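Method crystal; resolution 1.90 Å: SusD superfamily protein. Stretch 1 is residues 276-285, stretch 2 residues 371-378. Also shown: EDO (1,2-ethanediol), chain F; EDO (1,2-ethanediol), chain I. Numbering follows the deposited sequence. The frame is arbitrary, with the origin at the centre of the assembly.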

# COMPACT_ATOMS: atom_id res chain seq x y z
N ALA A 276 20.13 2.19 2.86
CA ALA A 276 18.95 3.05 2.70
C ALA A 276 18.02 2.76 3.84
O ALA A 276 17.88 1.60 4.26
CB ALA A 276 18.28 2.78 1.37
N THR A 277 17.46 3.84 4.40
CA THR A 277 16.45 3.79 5.45
C THR A 277 15.22 4.59 5.01
O THR A 277 15.26 5.31 4.02
CB THR A 277 17.02 4.34 6.80
OG1 THR A 277 17.51 5.67 6.64
CG2 THR A 277 18.18 3.44 7.31
N ASN A 278 14.11 4.44 5.71
CA ASN A 278 12.86 5.05 5.28
C ASN A 278 12.48 6.16 6.25
O ASN A 278 13.18 6.39 7.27
CB ASN A 278 11.80 3.97 5.11
CG ASN A 278 11.54 3.20 6.39
OD1 ASN A 278 11.21 3.80 7.41
ND2 ASN A 278 11.63 1.85 6.32
N SER A 279 11.40 6.85 5.92
CA SER A 279 10.91 8.00 6.68
C SER A 279 9.84 7.67 7.72
O SER A 279 9.08 8.55 8.11
CB SER A 279 10.37 9.01 5.66
OG SER A 279 11.46 9.49 4.86
N ASN A 280 9.83 6.44 8.25
CA ASN A 280 8.83 6.05 9.23
C ASN A 280 8.98 6.83 10.56
O ASN A 280 8.02 6.91 11.36
CB ASN A 280 8.80 4.52 9.44
CG ASN A 280 8.12 3.77 8.29
OD1 ASN A 280 7.65 4.40 7.33
ND2 ASN A 280 8.09 2.41 8.36
N GLY A 281 10.14 7.49 10.75
CA GLY A 281 10.32 8.42 11.90
C GLY A 281 9.42 9.63 11.91
O GLY A 281 9.20 10.28 12.96
N THR A 282 8.88 9.96 10.74
CA THR A 282 7.97 11.10 10.60
C THR A 282 6.57 10.88 11.13
O THR A 282 5.77 11.82 11.12
CB THR A 282 7.85 11.58 9.10
OG1 THR A 282 7.23 10.57 8.32
CG2 THR A 282 9.25 11.92 8.48
N PHE A 283 6.22 9.66 11.55
CA PHE A 283 4.92 9.39 12.19
C PHE A 283 5.07 9.32 13.72
O PHE A 283 4.19 8.78 14.39
CB PHE A 283 4.33 8.04 11.75
CG PHE A 283 3.75 8.02 10.36
CD1 PHE A 283 4.57 8.07 9.25
CD2 PHE A 283 2.39 7.83 10.16
CE1 PHE A 283 4.00 8.03 7.96
CE2 PHE A 283 1.83 7.77 8.89
CZ PHE A 283 2.63 7.86 7.80
N THR A 284 6.20 9.80 14.25
CA THR A 284 6.50 9.63 15.69
C THR A 284 6.41 10.94 16.50
O THR A 284 5.30 11.49 16.68
CB THR A 284 7.82 8.88 15.91
OG1 THR A 284 8.95 9.66 15.47
CG2 THR A 284 7.78 7.54 15.16
N TYR A 285 7.56 11.43 17.00
CA TYR A 285 7.61 12.68 17.69
C TYR A 285 9.10 13.16 17.65
O TYR A 285 10.04 12.38 17.37
CB TYR A 285 7.10 12.54 19.12
CG TYR A 285 7.78 11.40 19.82
CD1 TYR A 285 7.32 10.10 19.67
CD2 TYR A 285 8.92 11.61 20.58
CE1 TYR A 285 7.96 9.02 20.28
CE2 TYR A 285 9.57 10.51 21.22
CZ TYR A 285 9.10 9.24 21.04
OH TYR A 285 9.74 8.16 21.62
N ARG A 371 18.53 4.67 16.76
CA ARG A 371 17.37 4.20 16.06
C ARG A 371 17.68 4.22 14.56
O ARG A 371 18.15 5.22 14.03
CB ARG A 371 16.18 5.11 16.38
CG ARG A 371 14.91 4.94 15.50
CD ARG A 371 14.30 3.55 15.61
NE ARG A 371 13.93 3.22 16.98
CZ ARG A 371 13.39 2.06 17.32
NH1 ARG A 371 13.18 1.13 16.41
NH2 ARG A 371 13.08 1.82 18.59
N VAL A 372 17.46 3.09 13.90
CA VAL A 372 17.61 2.96 12.46
C VAL A 372 16.29 2.55 11.83
O VAL A 372 15.76 1.50 12.13
CB VAL A 372 18.71 1.93 12.11
CG1 VAL A 372 18.89 1.81 10.60
CG2 VAL A 372 20.08 2.31 12.74
N TYR A 373 15.74 3.39 10.96
CA TYR A 373 14.44 3.08 10.33
C TYR A 373 14.62 2.16 9.10
O TYR A 373 14.45 2.58 7.97
CB TYR A 373 13.71 4.36 9.95
CG TYR A 373 13.38 5.20 11.16
CD1 TYR A 373 12.36 4.84 12.03
CD2 TYR A 373 14.10 6.33 11.47
CE1 TYR A 373 12.05 5.62 13.16
CE2 TYR A 373 13.82 7.09 12.58
CZ TYR A 373 12.79 6.73 13.43
OH TYR A 373 12.50 7.50 14.54
N CYS A 374 15.00 0.90 9.36
CA CYS A 374 15.21 -0.09 8.33
C CYS A 374 14.11 -1.14 8.29
O CYS A 374 14.34 -2.26 7.85
CB CYS A 374 16.60 -0.73 8.47
SG CYS A 374 16.84 -1.63 10.01
N GLY A 375 12.90 -0.80 8.77
CA GLY A 375 11.75 -1.68 8.55
C GLY A 375 11.48 -1.87 7.05
O GLY A 375 11.53 -0.91 6.30
N ASP A 376 11.24 -3.09 6.60
CA ASP A 376 11.01 -3.31 5.16
C ASP A 376 9.62 -2.81 4.80
O ASP A 376 8.70 -2.81 5.64
CB ASP A 376 11.09 -4.80 4.80
CG ASP A 376 12.54 -5.32 4.65
OD1 ASP A 376 13.50 -4.53 4.81
OD2 ASP A 376 12.67 -6.55 4.35
N TYR A 377 9.45 -2.35 3.55
CA TYR A 377 8.11 -1.92 3.10
C TYR A 377 7.38 -3.10 2.42
O TYR A 377 7.68 -3.45 1.27
CB TYR A 377 8.24 -0.67 2.17
CG TYR A 377 7.92 0.64 2.86
CD1 TYR A 377 8.49 0.97 4.08
CD2 TYR A 377 6.97 1.51 2.34
CE1 TYR A 377 8.16 2.15 4.72
CE2 TYR A 377 6.62 2.66 2.99
CZ TYR A 377 7.20 2.99 4.17
OH TYR A 377 6.80 4.13 4.80
N ILE A 378 6.45 -3.73 3.14
CA ILE A 378 5.77 -4.94 2.62
C ILE A 378 4.72 -4.45 1.65
O ILE A 378 3.93 -3.57 2.02
CB ILE A 378 5.06 -5.72 3.76
CG1 ILE A 378 6.10 -6.10 4.82
CG2 ILE A 378 4.24 -6.91 3.16
CD1 ILE A 378 5.58 -6.67 6.14
C1 EDO F . 19.48 7.11 3.29
O1 EDO F . 18.20 6.44 3.08
C2 EDO F . 19.94 7.37 4.74
O2 EDO F . 19.91 6.28 5.73
C1 EDO I . 10.68 -0.74 17.20
O1 EDO I . 9.36 -0.65 17.81
C2 EDO I . 11.63 -1.73 17.90
O2 EDO I . 12.20 -1.12 19.08
O HOH W 1 11.60 1.68 9.48

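This is a compact contact between a loop with a short 3-10 segment and a loop flanked by strands, burying 446 Å² summed over both sides, in which one backbone hydrogen bond, one side-chain hydrogen bond and a glycine packed on a tyrosine ring join segments whose touching residues are at least 89 apart in sequence.

The backbones come closest where the CA atoms of Thr 277 and Cys 374 lie 5.0 Å apart. Beside that point, Asn 278 N donates to Tyr 373 O at 2.9 Å; the N-H...O angle of 167° is nearly linear, as a good amide-carbonyl bond requires. Nearby, Thr 277 CG2 meets Val 372 CG1 at 3.7 Å, a methyl-methyl contact.

Asn 278, with chi1 in the p well, points its CA-to-CB bond toward stretch 2 and has bonds to its own stretch and, through a water, to stretch 2. Asn 278 OD1 accepts from Asn 280 N at 3.1 Å, a bond within stretch 1, and also from water 1 at 3.0 Å. That water in turn accepts from Gly 375 N at 2.9 Å, so it bridges the stretches. Proximity alone does not make a bond: Asn 278 ND2 lies 2.8 Å from Gly 375 O, but the angle is too poor for a hydrogen bond.

Tyr 373 has the largest covered area, 123 Å². Gly 281 CA sits over one face of its ring, 3.7 Å from the centroid and 26° off the normal, a CH-pi arrangement. The absence of a side chain matters here, since an ideal CB on Gly 281 would lie 2.8 Å from Tyr 373 CE2, a clash. The glycine also opens a type I turn ending at Thr 284, whose OG1 donates to Gly 281 O at 2.6 Å.

Farther along, Tyr 377 OH donates to Asn 280 OD1 at 2.7 Å. Both CA-to-CB bonds point sideways, yet the side-chain ends converge, and the carboxamide oxygen lies near the plane of the phenol ring, at its edge.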